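Local coordinates for microcompartments protein (PDB 5VGU) that is a CcmK4 shell protein that assembles into hexamers and probably tiles the facets of the beta-carboxysome, a bacterial microcompartment, at residues S40-I45 / L73-I78; G49-V54 / I78-H83. One frame throughout, in Å; residues are numbered along the deposited sequence.

Interaction 1. Residues S40-I45 / L73-I78; sequences SARFTI and LETWVI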
ATOM      1  N   SER A  40      -5.266  -3.153  -3.738  1.00 21.80           N
ATOM      2  CA  SER A  40      -6.486  -3.952  -3.600  1.00 25.80           C
ATOM      3  C   SER A  40      -6.458  -5.195  -4.486  1.00 20.13           C
ATOM      4  O   SER A  40      -7.484  -5.619  -5.022  1.00 23.31           O
ATOM      5  CB  SER A  40      -7.722  -3.109  -3.895  1.00 28.14           C
ATOM      6  OG  SER A  40      -7.854  -2.123  -2.893  1.00 36.63           O
ATOM      7  N   ALA A  41      -5.272  -5.784  -4.623  1.00 18.23           N
ATOM      8  CA  ALA A  41      -5.028  -6.978  -5.425  1.00 18.99           C
ATOM      9  C   ALA A  41      -5.401  -6.780  -6.884  1.00 19.37           C
ATOM     10  O   ALA A  41      -5.669  -7.754  -7.588  1.00 22.73           O
ATOM     11  CB  ALA A  41      -5.751  -8.210  -4.859  1.00 23.00           C
ATOM     12  N   ARG A  42      -5.414  -5.539  -7.364  1.00 18.21           N
ATOM     13  CA  ARG A  42      -5.598  -5.269  -8.785  1.00 16.57           C
ATOM     14  C   ARG A  42      -4.243  -5.000  -9.442  1.00 17.48           C
ATOM     15  O   ARG A  42      -3.330  -4.429  -8.824  1.00 17.40           O
ATOM     16  CB  ARG A  42      -6.581  -4.116  -8.982  1.00 21.02           C
ATOM     17  CG  ARG A  42      -8.009  -4.620  -8.745  1.00 21.00           C
ATOM     18  CD  ARG A  42      -9.037  -3.533  -8.609  1.00 22.22           C
ATOM     19  NE  ARG A  42      -9.086  -2.644  -9.763  1.00 23.16           N
ATOM     20  CZ  ARG A  42     -10.185  -2.015 -10.157  1.00 20.63           C
ATOM     21  NH1 ARG A  42     -11.333  -2.194  -9.514  1.00 22.80           N
ATOM     22  NH2 ARG A  42     -10.145  -1.214 -11.198  1.00 21.40           N
ATOM     23  N   PHE A  43      -4.104  -5.483 -10.677  1.00 18.09           N
ATOM     24  CA  PHE A  43      -2.867  -5.411 -11.439  1.00 14.59           C
ATOM     25  C   PHE A  43      -3.202  -4.873 -12.824  1.00 16.70           C
ATOM     26  O   PHE A  43      -4.198  -5.279 -13.429  1.00 18.40           O
ATOM     27  CB  PHE A  43      -2.194  -6.770 -11.553  1.00 16.95           C
ATOM     28  CG  PHE A  43      -1.690  -7.311 -10.234  1.00 15.41           C
ATOM     29  CD1 PHE A  43      -2.535  -7.973  -9.375  1.00 15.07           C
ATOM     30  CD2 PHE A  43      -0.377  -7.125  -9.866  1.00 17.65           C
ATOM     31  CE1 PHE A  43      -2.084  -8.451  -8.163  1.00 18.11           C
ATOM     32  CE2 PHE A  43       0.094  -7.628  -8.652  1.00 18.97           C
ATOM     33  CZ  PHE A  43      -0.764  -8.283  -7.809  1.00 18.46           C
ATOM     34  N   THR A  44      -2.384  -3.941 -13.300  1.00 16.57           N
ATOM     35  CA  THR A  44      -2.551  -3.303 -14.599  1.00 15.81           C
ATOM     36  C   THR A  44      -1.408  -3.720 -15.509  1.00 16.20           C
ATOM     37  O   THR A  44      -0.249  -3.692 -15.096  1.00 20.23           O
ATOM     38  CB  THR A  44      -2.552  -1.760 -14.478  1.00 17.06           C
ATOM     39  OG1 THR A  44      -3.353  -1.341 -13.370  1.00 18.91           O
ATOM     40  CG2 THR A  44      -3.048  -1.100 -15.736  1.00 18.57           C
ATOM     41  N   ILE A  45      -1.708  -4.051 -16.764  1.00 18.98           N
ATOM     42  CA  ILE A  45      -0.653  -4.274 -17.743  1.00 15.73           C
ATOM     43  C   ILE A  45      -0.842  -3.285 -18.887  1.00 16.48           C
ATOM     44  O   ILE A  45      -1.956  -2.837 -19.165  1.00 16.44           O
ATOM     45  CB  ILE A  45      -0.605  -5.721 -18.270  1.00 16.08           C
ATOM     46  CG1 ILE A  45      -2.009  -6.217 -18.682  1.00 19.87           C
ATOM     47  CG2 ILE A  45       0.042  -6.637 -17.217  1.00 16.69           C
ATOM     48  CD1 ILE A  45      -1.999  -7.566 -19.355  1.00 18.73           C
ATOM     49  N   LEU A  73     -11.967  -9.341 -14.832  1.00 20.93           N
ATOM     50  CA  LEU A  73     -11.565  -8.208 -15.649  1.00 20.02           C
ATOM     51  C   LEU A  73     -12.245  -6.966 -15.079  1.00 22.82           C
ATOM     52  O   LEU A  73     -13.478  -6.892 -15.053  1.00 23.70           O
ATOM     53  CB  LEU A  73     -11.968  -8.438 -17.103  1.00 20.90           C
ATOM     54  CG  LEU A  73     -11.763  -7.246 -18.028  1.00 21.68           C
ATOM     55  CD1 LEU A  73     -10.279  -6.965 -18.184  1.00 25.37           C
ATOM     56  CD2 LEU A  73     -12.445  -7.484 -19.367  1.00 22.14           C
ATOM     57  N   GLU A  74     -11.455  -6.000 -14.611  1.00 19.24           N
ATOM     58  CA  GLU A  74     -12.042  -4.806 -14.003  1.00 19.48           C
ATOM     59  C   GLU A  74     -12.226  -3.660 -14.990  1.00 20.84           C
ATOM     60  O   GLU A  74     -13.250  -2.970 -14.943  1.00 20.58           O
ATOM     61  CB  GLU A  74     -11.175  -4.328 -12.830  1.00 20.99           C
ATOM     62  CG  GLU A  74     -11.004  -5.370 -11.740  1.00 24.36           C
ATOM     63  CD  GLU A  74     -12.247  -5.493 -10.864  1.00 29.46           C
ATOM     64  OE1 GLU A  74     -13.288  -4.878 -11.180  1.00 28.94           O
ATOM     65  OE2 GLU A  74     -12.177  -6.210  -9.856  1.00 33.19           O
ATOM     66  N   THR A  75     -11.250  -3.404 -15.857  1.00 19.87           N
ATOM     67  CA  THR A  75     -11.278  -2.182 -16.663  1.00 18.45           C
ATOM     68  C   THR A  75     -10.197  -2.288 -17.728  1.00 18.72           C
ATOM     69  O   THR A  75      -9.189  -2.977 -17.539  1.00 19.54           O
ATOM     70  CB  THR A  75     -11.090  -0.930 -15.768  1.00 18.51           C
ATOM     71  OG1 THR A  75     -11.083   0.281 -16.547  1.00 19.64           O
ATOM     72  CG2 THR A  75      -9.798  -1.037 -14.930  1.00 19.67           C
ATOM     73  N   TRP A  76     -10.437  -1.643 -18.866  1.00 20.04           N
ATOM     74  CA  TRP A  76      -9.459  -1.636 -19.950  1.00 20.13           C
ATOM     75  C   TRP A  76      -9.738  -0.452 -20.867  1.00 18.00           C
ATOM     76  O   TRP A  76     -10.833   0.120 -20.871  1.00 17.25           O
ATOM     77  CB  TRP A  76      -9.469  -2.955 -20.747  1.00 22.24           C
ATOM     78  CG  TRP A  76     -10.742  -3.198 -21.519  1.00 20.14           C
ATOM     79  CD1 TRP A  76     -11.856  -3.861 -21.076  1.00 24.37           C
ATOM     80  CD2 TRP A  76     -11.020  -2.807 -22.870  1.00 21.78           C
ATOM     81  NE1 TRP A  76     -12.812  -3.902 -22.076  1.00 22.82           N
ATOM     82  CE2 TRP A  76     -12.319  -3.260 -23.180  1.00 24.06           C
ATOM     83  CE3 TRP A  76     -10.297  -2.122 -23.848  1.00 23.53           C
ATOM     84  CZ2 TRP A  76     -12.909  -3.032 -24.416  1.00 26.88           C
ATOM     85  CZ3 TRP A  76     -10.889  -1.901 -25.081  1.00 25.57           C
ATOM     86  CH2 TRP A  76     -12.178  -2.359 -25.349  1.00 27.99           C
ATOM     87  N   VAL A  77      -8.722  -0.085 -21.643  1.00 18.30           N
ATOM     88  CA  VAL A  77      -8.859   0.998 -22.606  1.00 18.51           C
ATOM     89  C   VAL A  77      -7.815   0.821 -23.696  1.00 18.91           C
ATOM     90  O   VAL A  77      -6.756   0.228 -23.480  1.00 18.15           O
ATOM     91  CB  VAL A  77      -8.745   2.390 -21.926  1.00 18.67           C
ATOM     92  CG1 VAL A  77      -7.303   2.759 -21.627  1.00 17.06           C
ATOM     93  CG2 VAL A  77      -9.387   3.446 -22.823  1.00 21.41           C
ATOM     94  N   ILE A  78      -8.113   1.367 -24.871  1.00 18.28           N
ATOM     95  CA  ILE A  78      -7.129   1.570 -25.925  1.00 19.14           C
ATOM     96  C   ILE A  78      -7.074   3.063 -26.223  1.00 21.00           C
ATOM     97  O   ILE A  78      -8.112   3.705 -26.428  1.00 20.69           O
ATOM     98  CB  ILE A  78      -7.475   0.770 -27.199  1.00 19.77           C
ATOM     99  CG1 ILE A  78      -7.444  -0.724 -26.891  1.00 21.71           C
ATOM    100  CG2 ILE A  78      -6.518   1.179 -28.334  1.00 21.50           C
ATOM    101  CD1 ILE A  78      -7.962  -1.623 -28.012  1.00 24.82           C
TER
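Arg42 lays its guanidinium flat against the side chain of Glu74. Glu74 CB sits over the centre of the group, 3.6 Å above its plane and 3.7 Å from Arg42 CZ. Farther along, the carboxylate is stacked on the guanidinium, offset toward NH1, with the planes 6° apart, and Glu74 OE1 lies 3.7 Å from Arg42 NH1. That makes a long salt bridge of charge alone: the oxygen lies well out of the guanidinium plane and no N-H points at it. Thr75 adds its methyl, CG2, which approaches Arg42 NH2 obliquely at 3.8 Å. Glu74 reaches the stack by folding at its second torsion (chi2 -77°), which carries the carboxylate over the NH1 end of the guanidinium.

The two segments are not sheet neighbours. In the antiparallel BMC-domain sheet, strand 5-12 runs between strands 42-49 and 72-79, and the contact spans it. A classic beta bulge at Glu74 and Thr75, both facing Glu10 of that intervening strand, lets two consecutive residues point toward Arg42. Glu10 is also the stronger partner of the arginine, taking a salt bridge from NH2 through OE2, while its OE1 is hydrogen-bonded to Thr44 OG1. With an alanine here in place of Arg42, Glu10 and Glu74 would probably lose the positive charge they share, and the flank of Glu74 would be uncovered. Thr75 OG1 turns to another chain, hydrogen-bonding to Tyr69 O of a neighbouring subunit, and Ala41 of that same subunit packs on Arg42.

Interaction 2. Residues G49-V54 / I78-H83; sequences GDVSEV and IIPRPH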
ATOM      1  N   GLY A  49       1.815  -0.861 -29.524  1.00 18.18           N
ATOM      2  CA  GLY A  49       1.932  -1.344 -30.883  1.00 18.66           C
ATOM      3  C   GLY A  49       1.039  -0.541 -31.807  1.00 17.80           C
ATOM      4  O   GLY A  49       0.399   0.446 -31.409  1.00 19.11           O
ATOM      5  N   ASP A  50       1.018  -0.968 -33.070  1.00 20.64           N
ATOM      6  CA  ASP A  50       0.077  -0.378 -34.019  1.00 20.79           C
ATOM      7  C   ASP A  50      -1.353  -0.552 -33.519  1.00 20.71           C
ATOM      8  O   ASP A  50      -1.689  -1.557 -32.892  1.00 19.80           O
ATOM      9  CB  ASP A  50       0.231  -1.003 -35.413  1.00 25.71           C
ATOM     10  CG  ASP A  50       1.534  -0.611 -36.096  1.00 37.66           C
ATOM     11  OD1 ASP A  50       2.154   0.405 -35.701  1.00 42.81           O
ATOM     12  OD2 ASP A  50       1.939  -1.325 -37.045  1.00 41.66           O
ATOM     13  N   VAL A  51      -2.202   0.453 -33.783  1.00 19.49           N
ATOM     14  CA  VAL A  51      -3.563   0.435 -33.249  1.00 19.22           C
ATOM     15  C   VAL A  51      -4.312  -0.845 -33.608  1.00 21.17           C
ATOM     16  O   VAL A  51      -4.995  -1.431 -32.758  1.00 22.47           O
ATOM     17  CB  VAL A  51      -4.335   1.703 -33.678  1.00 22.06           C
ATOM     18  CG1 VAL A  51      -4.857   1.629 -35.074  1.00 25.71           C
ATOM     19  CG2 VAL A  51      -5.544   1.850 -32.781  1.00 25.55           C
ATOM     20  N   SER A  52      -4.205  -1.313 -34.857  1.00 22.06           N
ATOM     21  CA  SER A  52      -4.935  -2.529 -35.222  1.00 22.75           C
ATOM     22  C   SER A  52      -4.397  -3.747 -34.465  1.00 21.87           C
ATOM     23  O   SER A  52      -5.162  -4.637 -34.083  1.00 21.92           O
ATOM     24  CB  SER A  52      -4.886  -2.750 -36.736  1.00 28.13           C
ATOM     25  OG  SER A  52      -3.558  -2.992 -37.165  1.00 29.05           O
ATOM     26  N   GLU A  53      -3.086  -3.798 -34.225  1.00 20.92           N
ATOM     27  CA  GLU A  53      -2.520  -4.911 -33.476  1.00 22.16           C
ATOM     28  C   GLU A  53      -2.893  -4.827 -31.994  1.00 21.61           C
ATOM     29  O   GLU A  53      -3.166  -5.846 -31.361  1.00 20.12           O
ATOM     30  CB  GLU A  53      -1.009  -4.942 -33.673  1.00 21.50           C
ATOM     31  CG  GLU A  53      -0.584  -5.133 -35.123  1.00 23.29           C
ATOM     32  CD  GLU A  53      -0.870  -6.527 -35.641  1.00 30.63           C
ATOM     33  OE1 GLU A  53      -1.061  -7.454 -34.826  1.00 26.02           O
ATOM     34  OE2 GLU A  53      -0.878  -6.695 -36.874  1.00 35.33           O
ATOM     35  N   VAL A  54      -2.957  -3.618 -31.433  1.00 20.50           N
ATOM     36  CA  VAL A  54      -3.403  -3.472 -30.047  1.00 18.41           C
ATOM     37  C   VAL A  54      -4.857  -3.900 -29.902  1.00 21.31           C
ATOM     38  O   VAL A  54      -5.239  -4.519 -28.902  1.00 19.69           O
ATOM     39  CB  VAL A  54      -3.168  -2.029 -29.565  1.00 20.22           C
ATOM     40  CG1 VAL A  54      -3.839  -1.779 -28.198  1.00 19.30           C
ATOM     41  CG2 VAL A  54      -1.683  -1.760 -29.490  1.00 19.92           C
ATOM     42  N   ILE A  78      -8.113   1.367 -24.871  1.00 18.28           N
ATOM     43  CA  ILE A  78      -7.129   1.570 -25.925  1.00 19.14           C
ATOM     44  C   ILE A  78      -7.074   3.063 -26.223  1.00 21.00           C
ATOM     45  O   ILE A  78      -8.112   3.705 -26.428  1.00 20.69           O
ATOM     46  CB  ILE A  78      -7.475   0.770 -27.199  1.00 19.77           C
ATOM     47  CG1 ILE A  78      -7.444  -0.724 -26.891  1.00 21.71           C
ATOM     48  CG2 ILE A  78      -6.518   1.179 -28.334  1.00 21.50           C
ATOM     49  CD1 ILE A  78      -7.962  -1.623 -28.012  1.00 24.82           C
ATOM     50  N   ILE A  79      -5.866   3.614 -26.216  1.00 18.94           N
ATOM     51  CA  ILE A  79      -5.586   4.993 -26.591  1.00 19.94           C
ATOM     52  C   ILE A  79      -4.808   4.936 -27.899  1.00 22.99           C
ATOM     53  O   ILE A  79      -3.603   4.639 -27.896  1.00 20.94           O
ATOM     54  CB  ILE A  79      -4.789   5.737 -25.509  1.00 21.71           C
ATOM     55  CG1 ILE A  79      -5.476   5.634 -24.146  1.00 24.83           C
ATOM     56  CG2 ILE A  79      -4.516   7.182 -25.919  1.00 24.69           C
ATOM     57  CD1 ILE A  79      -6.859   6.174 -24.108  1.00 25.34           C
ATOM     58  N   PRO A  80      -5.434   5.262 -29.030  1.00 19.78           N
ATOM     59  CA  PRO A  80      -4.801   4.946 -30.312  1.00 25.22           C
ATOM     60  C   PRO A  80      -3.502   5.655 -30.576  1.00 20.15           C
ATOM     61  O   PRO A  80      -2.695   5.111 -31.351  1.00 25.67           O
ATOM     62  CB  PRO A  80      -5.881   5.323 -31.329  1.00 21.40           C
ATOM     63  CG  PRO A  80      -7.150   5.109 -30.600  1.00 26.12           C
ATOM     64  CD  PRO A  80      -6.878   5.516 -29.181  1.00 23.07           C
ATOM     65  N   ARG A  81      -3.286   6.861 -30.030  1.00 19.19           N
ATOM     66  CA  ARG A  81      -2.110   7.636 -30.398  1.00 20.87           C
ATOM     67  C   ARG A  81      -1.757   8.616 -29.276  1.00 23.06           C
ATOM     68  O   ARG A  81      -2.061   9.819 -29.378  1.00 22.11           O
ATOM     69  CB  ARG A  81      -2.412   8.364 -31.710  1.00 24.17           C
ATOM     70  CG  ARG A  81      -1.239   8.906 -32.441  1.00 23.41           C
ATOM     71  CD  ARG A  81      -1.731   9.329 -33.829  1.00 25.90           C
ATOM     72  NE  ARG A  81      -0.615   9.666 -34.700  1.00 27.01           N
ATOM     73  CZ  ARG A  81       0.086   8.776 -35.398  1.00 27.01           C
ATOM     74  NH1 ARG A  81      -0.195   7.476 -35.325  1.00 30.49           N
ATOM     75  NH2 ARG A  81       1.073   9.196 -36.173  1.00 30.47           N
ATOM     76  N   PRO A  82      -1.098   8.150 -28.214  1.00 17.24           N
ATOM     77  CA  PRO A  82      -0.959   8.970 -26.997  1.00 19.74           C
ATOM     78  C   PRO A  82      -0.027  10.167 -27.150  1.00 18.14           C
ATOM     79  O   PRO A  82       1.007  10.108 -27.814  1.00 19.50           O
ATOM     80  CB  PRO A  82      -0.399   7.968 -25.975  1.00 18.68           C
ATOM     81  CG  PRO A  82       0.342   6.973 -26.816  1.00 20.28           C
ATOM     82  CD  PRO A  82      -0.462   6.825 -28.069  1.00 19.46           C
ATOM     83  N   HIS A  83      -0.408  11.264 -26.499  1.00 18.01           N
ATOM     84  CA  HIS A  83       0.425  12.455 -26.436  1.00 18.73           C
ATOM     85  C   HIS A  83       1.709  12.150 -25.674  1.00 21.71           C
ATOM     86  O   HIS A  83       1.703  11.433 -24.659  1.00 18.16           O
ATOM     87  CB  HIS A  83      -0.369  13.572 -25.736  1.00 18.44           C
ATOM     88  CG  HIS A  83       0.227  14.942 -25.848  1.00 21.30           C
ATOM     89  ND1 HIS A  83       1.318  15.353 -25.113  1.00 19.00           N
ATOM     90  CD2 HIS A  83      -0.148  16.015 -26.592  1.00 23.82           C
ATOM     91  CE1 HIS A  83       1.604  16.610 -25.407  1.00 20.69           C
ATOM     92  NE2 HIS A  83       0.729  17.036 -26.305  1.00 20.82           N
TER
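Val51 has its CG1 branch at chi1 80°, which swings CG2 to the side away from the backbone N, and this second methyl is the one that meets Pro80. In Val54 it is CG1 that points away from N, at chi1 170°, and reaches Ile78. From the strand side, Ile78 presents both of its branches to the valine.

Val54 CG1 therefore fits against a fork, 4.0 Å from Ile78 CG1 and equally 4.0 Å from Ile78 CG2. The two side chains run alongside each other, pointing opposite ways, and Ile78 CD1 runs on to 4.1 Å from Val54 O. One helical turn earlier, Val51 CG2 lies 3.8 Å from Pro80 CB, on the flank of the ring. The backbones are closest here, with Val51 CA and Pro80 CA 5.5 Å apart.

Residues 51 and 54 share a face of the first turn of helix 51-65, which starts after Asp50 and is closed by a backbone hydrogen bond from Val54 N to Asp50 O (2.8 Å). In the alpha/beta fold of the BMC domain this helix packs on the sheet, and the contact joins its beginning to the end of strand 72-79 and the turn that follows. The side-chain contacts are all apolar. Ala5 of strand 5-12 touches both valines, Ile47 backs Val54, and Lys55 and Met58 continue the helix's cover over Ile78. Beyond the turn, the backbone N of His83 is hydrogen-bonded to Asp22 OD1 of a neighbouring subunit.

How the interactions relate
Strand 72-79 ties the two contacts together, and Ile78 belongs to both segment pairs, though it touches its partner only in interaction 2. Their centres are about 17 Å apart and, apart from the shared Ile78, the two interactions do not touch each other. Interaction 1 is polar and buried, spanning strand 5-12, which separates strands 42-49 and 72-79; interaction 2 is apolar and partly buried, fastening the helix to the strand's far end. Along the chain they interleave: strand 42-49 leads straight into helix 51-65, and both partners lie on strand 72-79 or just after it. The same neighbouring subunit also borders both, so each lies near an interface of the hexamer.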